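PDB 5CPG: (R)-specific enoyl-CoA hydratase from Pseudomonas aeruginosa, which catalyses the reversible, (R)-specific hydration of trans-2-enoyl-CoA to (3R)-hydroxyacyl-CoA. Local coordinates for residues A46-A49 with E55-A58; M61-L66 with K126-G131; A69-V74 with V101-L106; V74-G79 with V114-R119. All blocks are in the same frame, centred on the assembly; numbering follows the deposited sequence.

The contacts follow a MaoC-like hot-dog fold, in which an antiparallel five-stranded sheet curls round the central helix 62-73. Contact 2 packs the start of that helix on strand 127-136, contact 3 its end on strand 98-109, and contact 4 the loop after it on strand 113-121. Centres of contacts 2 and 3 lie about 12 Å apart; contacts 3 and 4, about 4 Å apart, share Val-74 and interleave along the chain within the span bridged by contact 2. Contact 1, on helix 45-49, comes first, about 19 Å from contact 2 between centres. Contacts 2 to 4 thus seat the central helix and its exit loop on one sheet, while contact 1 belongs to the outlying part of the subunit.

Contact 1: A46-A49 with E55-A58; sequences AYAA and ERIA
With chi1 at -76°, Arg-56 carries its CG anti to its own carbonyl carbon and alongside the Ala-48 methyl, 3.6 Å from Ala-48 CB. A bend at chi3 (-69°) then turns the guanidinium off this line, so only the first part of the arginine chain borders the methyl. The same methyl settles over the face of the peptide group joining Glu-55 to Arg-56: Ala-48 CB is 3.4 Å from Glu-55 C and equally 3.4 Å from Arg-56 N. Glu-55 presents backbone here, its CB being directed away from the helix. The arginine's polar end is occupied elsewhere, NH1 meeting Glu-25 in a salt bridge and the carbonyl of Leu-43 in a hydrogen bond. Further backbone bonds, Arg-56 with Leu-95 and Ile-57 with Val-41, fix the extended chain that runs on toward helix 62-73. The short helix precedes that chain in the protruding part of the subunit, consistent with the overhang characteristic of (R)-hydratases. With no hydrogen bond between 46-49 and 55-58, the contact rests on close van der Waals fit of one buried methyl, while the salt bridge and hydrogen bonds of Arg-56 and Ile-57 go to other parts of the chain.

Contact 2: M61-L66 with K126-G131; sequences MLSGAL and KQVVDG
Ser-63 and Val-129 join the two elements that define a hot-dog fold, the central helix and the sheet wrapped about it. The contact is small and made by van der Waals packing. Val-129 directs CG2 at the serine, the methyl standing 3.6 Å from Ser-63 CB and 3.7 Å from Ser-63 OG; chi1 of 169° places CG1 anti to the backbone N and leaves CG2 to meet the helix. Val-128 lends a looser flank, its CG2 at 4.4 Å from Ser-63 OG. Both valines can turn to the same side because the strand carries a classic beta bulge: Val-128 and Val-129 together face Val-120 on strand 113-121, and the backbones of both bond to it. Val-129 also packs on Leu-87 and Phe-89. Another part of the helix surface is covered by the second subunit, Phe-31 of that chain lying on Ala-65 and Val-34 of that chain on Leu-62.

No hydrogen bond links the two segments; the strand's side-chain bonds run along it or to an adjacent strand. Asp-130 OD2 forms a salt bridge with Arg-88, and its OD1 receives a weak bond from Gln-127. The amide's stronger bond reaches forward, past the bulge: Gln-127 NE2 meets Val-129 O at 3.0 Å, with the N-H at 157° and the nitrogen standing 37° above the carbonyl plane.

Contact 3: A69-V74 with V101-L106; sequences AAIATV and VELEVL
Leu-103 is the main bump and the helix surface between Ala-70 and Ile-71 the shallow hollow that takes it. Its CB points toward the helix, and chi1 of -58° sets CG anti to the carbonyl carbon, leaving CD1 against the helix backbone, 3.8 Å from Ala-70 O and 3.9 Å from Ile-71 N. Side chains wall the hollow: Ala-70 CB touches Leu-103 CD1 at 3.8 Å, while Ile-71 CG1 comes up to both branches of the leucine fork, 3.9 Å from Leu-103 CD1 and 4.0 Å from CD2. The isoleucine and leucine chains meet at about a right angle, the fork lying across the CG1 arm. The fit is reciprocal: the small methyl of Ala-70 enters the notch between Leu-103 and Val-101, with Val-101 CG1 3.9 Å from Ala-70 CB. The axes of helix segment 69-73 and strand segment 101-106 approach to 9.5 Å and cross at -55°, with the small Ala-70 at the interface. Toward the end of the helix, Thr-73 OG1 donates to Ala-69 O, and Thr-73 N reaches the same oxygen from the opposite face of its plane.

Helix 62-73 lies here in the concave side of the hot-dog sheet: Tyr-19 of strand 16-22 flanks Ala-70, Ala-133 and Ile-135 of strand 127-136 flank Ile-71, and Asp-37 of the second subunit packs on Ala-69 and Ala-72.

Contact 4: V74-G79 with V114-R119; sequences VLPGPG and VRMATR
Met-116 meets Leu-75 and Pro-76 with the thioether end, SD and CE, of its folded chain. Bends at chi2 (85°) and chi3 (50°) curl it so that the terminal CE lies 4.0 Å from Leu-75 O and 4.2 Å from Pro-76 CD. Just before this end, SD stands 4.1 Å from Leu-75 CD2, the two side chains slanting past one another. The dense part is completed from strand 98-109: Leu-103 packs against Leu-75, and Val-105 beside the methionine. A cis peptide bond before Pro-76 kinks the chain here and brings the proline ring to the sheet; the ring also touches Ile-135 of strand 127-136 and Leu-11 of a loop. In hot-dog terms, this is the chain leaving the C-terminal end of the central helix and crossing the sheet's inner face on its way to strand 81-89. Away from Met-116 the fit slackens. The Val-114 side chain comes no closer than 5.6 Å to the loop, which then moves off toward Gly-79 at the surface, where a glycerol is bound. On the other face of strand 113-121 the partly exposed Arg-119 forms salt bridges with Glu-102 and Glu-104, and Ala-117 CB sits 3.4 Å above one face of its guanidinium, offset toward the rim.

Contact 1: A46-A49 with E55-A58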
# COMPACT_ATOMS: atom_id res chain seq x y z
N ALA A 46 5.05 -12.40 -20.99
CA ALA A 46 4.33 -13.03 -22.09
C ALA A 46 2.83 -12.82 -21.98
O ALA A 46 2.15 -12.53 -22.97
CB ALA A 46 4.66 -14.51 -22.14
N TYR A 47 2.30 -12.97 -20.76
CA TYR A 47 0.90 -12.65 -20.55
C TYR A 47 0.60 -11.18 -20.82
O TYR A 47 -0.39 -10.84 -21.46
CB TYR A 47 0.47 -13.02 -19.12
CG TYR A 47 -0.98 -12.68 -18.88
CD1 TYR A 47 -1.99 -13.58 -19.23
CD2 TYR A 47 -1.36 -11.45 -18.33
CE1 TYR A 47 -3.32 -13.27 -19.02
CE2 TYR A 47 -2.67 -11.13 -18.16
CZ TYR A 47 -3.65 -12.04 -18.50
OH TYR A 47 -4.96 -11.72 -18.30
N ALA A 48 1.43 -10.28 -20.30
CA ALA A 48 1.08 -8.87 -20.38
C ALA A 48 1.09 -8.46 -21.84
O ALA A 48 0.38 -7.56 -22.23
CB ALA A 48 2.06 -8.01 -19.55
N ALA A 49 1.91 -9.13 -22.64
CA ALA A 49 2.04 -8.78 -24.06
C ALA A 49 0.70 -8.99 -24.79
O ALA A 49 0.45 -8.36 -25.83
CB ALA A 49 3.14 -9.61 -24.70
N GLU A 55 2.49 -4.60 -22.18
CA GLU A 55 3.62 -4.81 -21.31
C GLU A 55 3.09 -4.84 -19.89
O GLU A 55 1.91 -4.53 -19.66
CB GLU A 55 4.66 -3.68 -21.45
CG GLU A 55 4.01 -2.35 -21.07
CD GLU A 55 4.92 -1.13 -21.28
OE1 GLU A 55 6.03 -1.28 -21.81
OE2 GLU A 55 4.49 -0.01 -20.92
N ARG A 56 3.93 -5.21 -18.93
CA ARG A 56 3.46 -5.31 -17.55
C ARG A 56 3.17 -3.93 -16.94
O ARG A 56 3.76 -2.92 -17.32
CB ARG A 56 4.47 -6.07 -16.71
CG ARG A 56 4.47 -7.60 -16.95
CD ARG A 56 5.67 -8.23 -16.30
NE ARG A 56 6.90 -7.84 -16.98
CZ ARG A 56 8.10 -8.26 -16.63
NH1 ARG A 56 8.24 -9.07 -15.59
NH2 ARG A 56 9.17 -7.86 -17.30
N ILE A 57 2.26 -3.89 -15.98
CA ILE A 57 1.93 -2.64 -15.31
C ILE A 57 2.08 -2.83 -13.78
O ILE A 57 2.02 -3.96 -13.28
CB ILE A 57 0.49 -2.15 -15.64
CG1 ILE A 57 -0.56 -3.08 -15.06
CG2 ILE A 57 0.28 -2.05 -17.15
CD1 ILE A 57 -1.97 -2.59 -15.26
N ALA A 58 2.22 -1.73 -13.06
CA ALA A 58 2.41 -1.79 -11.61
C ALA A 58 1.07 -1.97 -10.93
O ALA A 58 0.02 -1.61 -11.49
CB ALA A 58 3.08 -0.51 -11.10

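Contact 2: M61-L66 with K126-G131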
# COMPACT_ATOMS: atom_id res chain seq x y z
N MET A 61 -1.77 0.01 -5.91
CA MET A 61 -1.44 0.32 -4.54
C MET A 61 0.07 0.49 -4.28
O MET A 61 0.44 0.86 -3.17
CB MET A 61 -2.03 -0.76 -3.62
CG MET A 61 -1.90 -0.56 -2.12
SD MET A 61 -2.67 0.97 -1.55
CE MET A 61 -4.40 0.52 -1.70
N LEU A 62 0.91 0.21 -5.28
CA LEU A 62 2.34 0.56 -5.16
C LEU A 62 2.46 2.07 -4.83
O LEU A 62 3.31 2.47 -4.02
CB LEU A 62 3.11 0.19 -6.43
CG LEU A 62 4.61 0.58 -6.45
CD1 LEU A 62 5.37 -0.14 -5.35
CD2 LEU A 62 5.22 0.28 -7.81
N SER A 63 1.60 2.91 -5.39
CA SER A 63 1.69 4.32 -5.03
C SER A 63 1.37 4.60 -3.57
O SER A 63 1.93 5.53 -3.01
CB SER A 63 0.76 5.16 -5.90
OG SER A 63 1.26 5.23 -7.23
N GLY A 64 0.47 3.81 -2.96
CA GLY A 64 0.19 4.00 -1.54
C GLY A 64 1.43 3.66 -0.74
O GLY A 64 1.75 4.31 0.21
N ALA A 65 2.12 2.60 -1.14
CA ALA A 65 3.37 2.27 -0.50
C ALA A 65 4.40 3.41 -0.58
O ALA A 65 5.04 3.75 0.42
CB ALA A 65 3.95 0.98 -1.12
N LEU A 66 4.57 3.98 -1.76
CA LEU A 66 5.55 5.07 -1.94
C LEU A 66 5.16 6.30 -1.14
O LEU A 66 6.00 6.90 -0.50
CB LEU A 66 5.65 5.42 -3.44
CG LEU A 66 6.21 4.25 -4.26
CD1 LEU A 66 6.16 4.62 -5.74
CD2 LEU A 66 7.66 3.95 -3.82
N LYS A 126 2.02 13.72 -15.71
CA LYS A 126 0.61 13.38 -15.56
C LYS A 126 0.37 12.86 -14.13
O LYS A 126 1.17 12.08 -13.63
CB LYS A 126 0.21 12.32 -16.58
CG LYS A 126 0.23 12.86 -18.01
CD LYS A 126 -0.95 13.80 -18.23
CE LYS A 126 -0.98 14.35 -19.66
NZ LYS A 126 -0.07 15.51 -19.91
N GLN A 127 -0.71 13.27 -13.49
CA GLN A 127 -0.97 12.75 -12.13
C GLN A 127 -1.53 11.31 -12.18
O GLN A 127 -2.48 11.01 -12.88
CB GLN A 127 -1.92 13.70 -11.39
CG GLN A 127 -2.13 13.33 -9.92
CD GLN A 127 -2.79 14.46 -9.14
OE1 GLN A 127 -3.21 15.44 -9.72
NE2 GLN A 127 -2.85 14.33 -7.82
N VAL A 128 -0.92 10.39 -11.43
CA VAL A 128 -1.40 9.02 -11.41
C VAL A 128 -2.21 8.69 -10.15
O VAL A 128 -3.06 7.82 -10.18
CB VAL A 128 -0.24 8.03 -11.57
CG1 VAL A 128 0.45 8.27 -12.91
CG2 VAL A 128 0.75 8.15 -10.46
N VAL A 129 -1.98 9.44 -9.10
CA VAL A 129 -2.72 9.27 -7.84
C VAL A 129 -2.95 10.62 -7.20
O VAL A 129 -2.07 11.48 -7.18
CB VAL A 129 -1.96 8.33 -6.82
CG1 VAL A 129 -2.58 8.37 -5.43
CG2 VAL A 129 -1.96 6.95 -7.32
N ASP A 130 -4.15 10.81 -6.66
CA ASP A 130 -4.43 11.97 -5.84
C ASP A 130 -4.91 11.47 -4.49
O ASP A 130 -5.47 10.38 -4.38
CB ASP A 130 -5.51 12.84 -6.50
CG ASP A 130 -5.61 14.20 -5.87
OD1 ASP A 130 -4.59 14.70 -5.36
OD2 ASP A 130 -6.74 14.74 -5.84
N GLY A 131 -4.72 12.27 -3.47
CA GLY A 131 -5.21 11.83 -2.17
C GLY A 131 -4.72 12.69 -1.04
O GLY A 131 -4.04 13.69 -1.23

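Contact 3: A69-V74 with V101-L106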
# COMPACT_ATOMS: atom_id res chain seq x y z
N ALA A 69 6.02 5.82 2.51
CA ALA A 69 7.47 5.93 2.79
C ALA A 69 7.91 7.41 2.73
O ALA A 69 8.79 7.84 3.50
CB ALA A 69 8.28 5.07 1.81
N ALA A 70 7.31 8.19 1.82
CA ALA A 70 7.64 9.63 1.74
C ALA A 70 7.30 10.30 3.05
O ALA A 70 8.05 11.10 3.57
CB ALA A 70 6.89 10.30 0.61
N ILE A 71 6.14 9.96 3.59
CA ILE A 71 5.70 10.61 4.82
C ILE A 71 6.60 10.18 5.98
O ILE A 71 7.10 10.98 6.78
CB ILE A 71 4.24 10.26 5.11
CG1 ILE A 71 3.31 10.86 4.03
CG2 ILE A 71 3.85 10.63 6.56
CD1 ILE A 71 1.84 10.47 4.25
N ALA A 72 6.87 8.88 6.03
CA ALA A 72 7.66 8.32 7.11
C ALA A 72 9.13 8.65 7.08
O ALA A 72 9.75 8.62 8.15
CB ALA A 72 7.51 6.79 7.12
N THR A 73 9.68 8.93 5.90
CA THR A 73 11.14 9.16 5.83
C THR A 73 11.53 10.57 5.42
O THR A 73 12.71 10.93 5.59
CB THR A 73 11.86 8.16 4.87
OG1 THR A 73 11.48 8.35 3.51
CG2 THR A 73 11.54 6.70 5.28
N VAL A 74 10.59 11.35 4.89
CA VAL A 74 10.95 12.69 4.36
C VAL A 74 10.16 13.78 5.07
O VAL A 74 10.77 14.63 5.70
CB VAL A 74 10.74 12.81 2.85
CG1 VAL A 74 11.17 14.19 2.37
CG2 VAL A 74 11.54 11.74 2.11
N VAL A 101 6.44 11.32 -5.88
CA VAL A 101 5.48 11.64 -4.84
C VAL A 101 5.70 13.08 -4.41
O VAL A 101 6.84 13.49 -4.13
CB VAL A 101 5.62 10.72 -3.60
CG1 VAL A 101 4.73 11.23 -2.48
CG2 VAL A 101 5.29 9.27 -3.98
N GLU A 102 4.62 13.84 -4.42
CA GLU A 102 4.67 15.21 -3.90
C GLU A 102 3.81 15.29 -2.65
O GLU A 102 2.63 14.96 -2.70
CB GLU A 102 4.17 16.21 -4.94
CG GLU A 102 4.30 17.64 -4.37
CD GLU A 102 3.59 18.73 -5.16
OE1 GLU A 102 2.39 18.59 -5.49
OE2 GLU A 102 4.25 19.74 -5.44
N LEU A 103 4.40 15.72 -1.55
CA LEU A 103 3.66 15.90 -0.30
C LEU A 103 3.46 17.38 -0.11
O LEU A 103 4.35 18.16 -0.40
CB LEU A 103 4.43 15.34 0.90
CG LEU A 103 4.79 13.85 0.84
CD1 LEU A 103 5.53 13.48 2.12
CD2 LEU A 103 3.50 13.03 0.65
N GLU A 104 2.33 17.76 0.46
CA GLU A 104 2.17 19.17 0.83
C GLU A 104 1.39 19.30 2.13
O GLU A 104 0.34 18.69 2.25
CB GLU A 104 1.42 19.93 -0.27
CG GLU A 104 1.34 21.45 0.05
CD GLU A 104 0.50 22.21 -0.98
OE1 GLU A 104 0.26 21.68 -2.09
OE2 GLU A 104 0.06 23.35 -0.66
N VAL A 105 1.88 20.11 3.07
CA VAL A 105 1.13 20.30 4.33
C VAL A 105 -0.12 21.16 4.06
O VAL A 105 -0.01 22.29 3.57
CB VAL A 105 1.98 20.96 5.41
CG1 VAL A 105 1.10 21.25 6.64
CG2 VAL A 105 3.23 20.11 5.78
N LEU A 106 -1.32 20.61 4.32
CA LEU A 106 -2.56 21.34 4.00
C LEU A 106 -3.09 22.07 5.23
O LEU A 106 -3.55 23.21 5.14
CB LEU A 106 -3.66 20.40 3.47
CG LEU A 106 -3.49 19.71 2.13
CD1 LEU A 106 -4.66 18.82 1.86
CD2 LEU A 106 -3.34 20.77 0.96

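Contact 4: V74-G79 with V114-R119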
# COMPACT_ATOMS: atom_id res chain seq x y z
N VAL A 74 10.59 11.35 4.89
CA VAL A 74 10.95 12.69 4.36
C VAL A 74 10.16 13.78 5.07
O VAL A 74 10.77 14.63 5.70
CB VAL A 74 10.74 12.81 2.85
CG1 VAL A 74 11.17 14.19 2.37
CG2 VAL A 74 11.54 11.74 2.11
N LEU A 75 8.82 13.75 5.00
CA LEU A 75 8.03 14.82 5.61
C LEU A 75 6.70 14.30 6.20
O LEU A 75 5.81 13.88 5.45
CB LEU A 75 7.75 15.91 4.58
CG LEU A 75 6.97 17.16 5.03
CD1 LEU A 75 7.86 18.04 5.90
CD2 LEU A 75 6.31 17.99 3.89
N PRO A 76 6.55 14.38 7.53
CA PRO A 76 7.52 14.92 8.51
C PRO A 76 8.68 14.01 8.84
O PRO A 76 9.62 14.43 9.49
CB PRO A 76 6.66 15.17 9.77
CG PRO A 76 5.23 15.03 9.31
CD PRO A 76 5.29 14.03 8.20
N GLY A 77 8.62 12.74 8.45
CA GLY A 77 9.75 11.86 8.68
C GLY A 77 9.67 11.08 9.97
O GLY A 77 8.59 10.85 10.52
N PRO A 78 10.83 10.64 10.49
CA PRO A 78 10.79 9.76 11.68
C PRO A 78 9.99 10.29 12.88
O PRO A 78 10.09 11.46 13.21
CB PRO A 78 12.27 9.63 12.03
CG PRO A 78 12.95 9.70 10.72
CD PRO A 78 12.18 10.71 9.90
N GLY A 79 9.18 9.42 13.48
CA GLY A 79 8.34 9.79 14.60
C GLY A 79 6.88 10.07 14.25
O GLY A 79 6.08 10.27 15.12
N VAL A 114 -1.83 16.55 11.38
CA VAL A 114 -1.56 17.24 10.12
C VAL A 114 -2.33 16.57 9.01
O VAL A 114 -2.46 15.34 9.02
CB VAL A 114 -0.06 17.25 9.82
CG1 VAL A 114 0.24 17.86 8.46
CG2 VAL A 114 0.72 18.01 10.89
N ARG A 115 -2.94 17.36 8.13
CA ARG A 115 -3.52 16.87 6.90
C ARG A 115 -2.53 17.17 5.77
O ARG A 115 -2.09 18.30 5.62
CB ARG A 115 -4.90 17.52 6.65
CG ARG A 115 -5.54 17.17 5.35
CD ARG A 115 -7.01 17.59 5.25
NE ARG A 115 -7.82 16.79 6.16
CZ ARG A 115 -8.39 17.26 7.26
NH1 ARG A 115 -9.10 16.44 8.03
NH2 ARG A 115 -8.27 18.55 7.58
N MET A 116 -2.14 16.14 5.03
CA MET A 116 -1.05 16.21 4.06
C MET A 116 -1.61 15.84 2.72
O MET A 116 -2.28 14.78 2.60
CB MET A 116 0.09 15.24 4.44
CG MET A 116 1.31 15.36 3.59
SD MET A 116 2.44 16.66 4.15
CE MET A 116 2.52 16.18 5.86
N ALA A 117 -1.42 16.69 1.71
CA ALA A 117 -1.81 16.29 0.37
C ALA A 117 -0.77 15.27 -0.11
O ALA A 117 0.40 15.42 0.20
CB ALA A 117 -1.86 17.48 -0.57
N THR A 118 -1.20 14.23 -0.82
CA THR A 118 -0.28 13.16 -1.25
C THR A 118 -0.55 12.87 -2.71
O THR A 118 -1.47 12.16 -3.05
CB THR A 118 -0.44 11.87 -0.39
OG1 THR A 118 -1.78 11.39 -0.52
CG2 THR A 118 -0.18 12.17 1.09
N ARG A 119 0.23 13.49 -3.61
CA ARG A 119 -0.00 13.37 -5.04
C ARG A 119 1.13 12.57 -5.67
O ARG A 119 2.26 12.65 -5.17
CB ARG A 119 -0.08 14.75 -5.71
CG ARG A 119 -1.05 15.72 -4.98
CD ARG A 119 -0.78 17.18 -5.35
NE ARG A 119 -1.60 18.10 -4.53
CZ ARG A 119 -1.14 19.11 -3.79
NH1 ARG A 119 0.15 19.42 -3.78
NH2 ARG A 119 -1.99 19.86 -3.10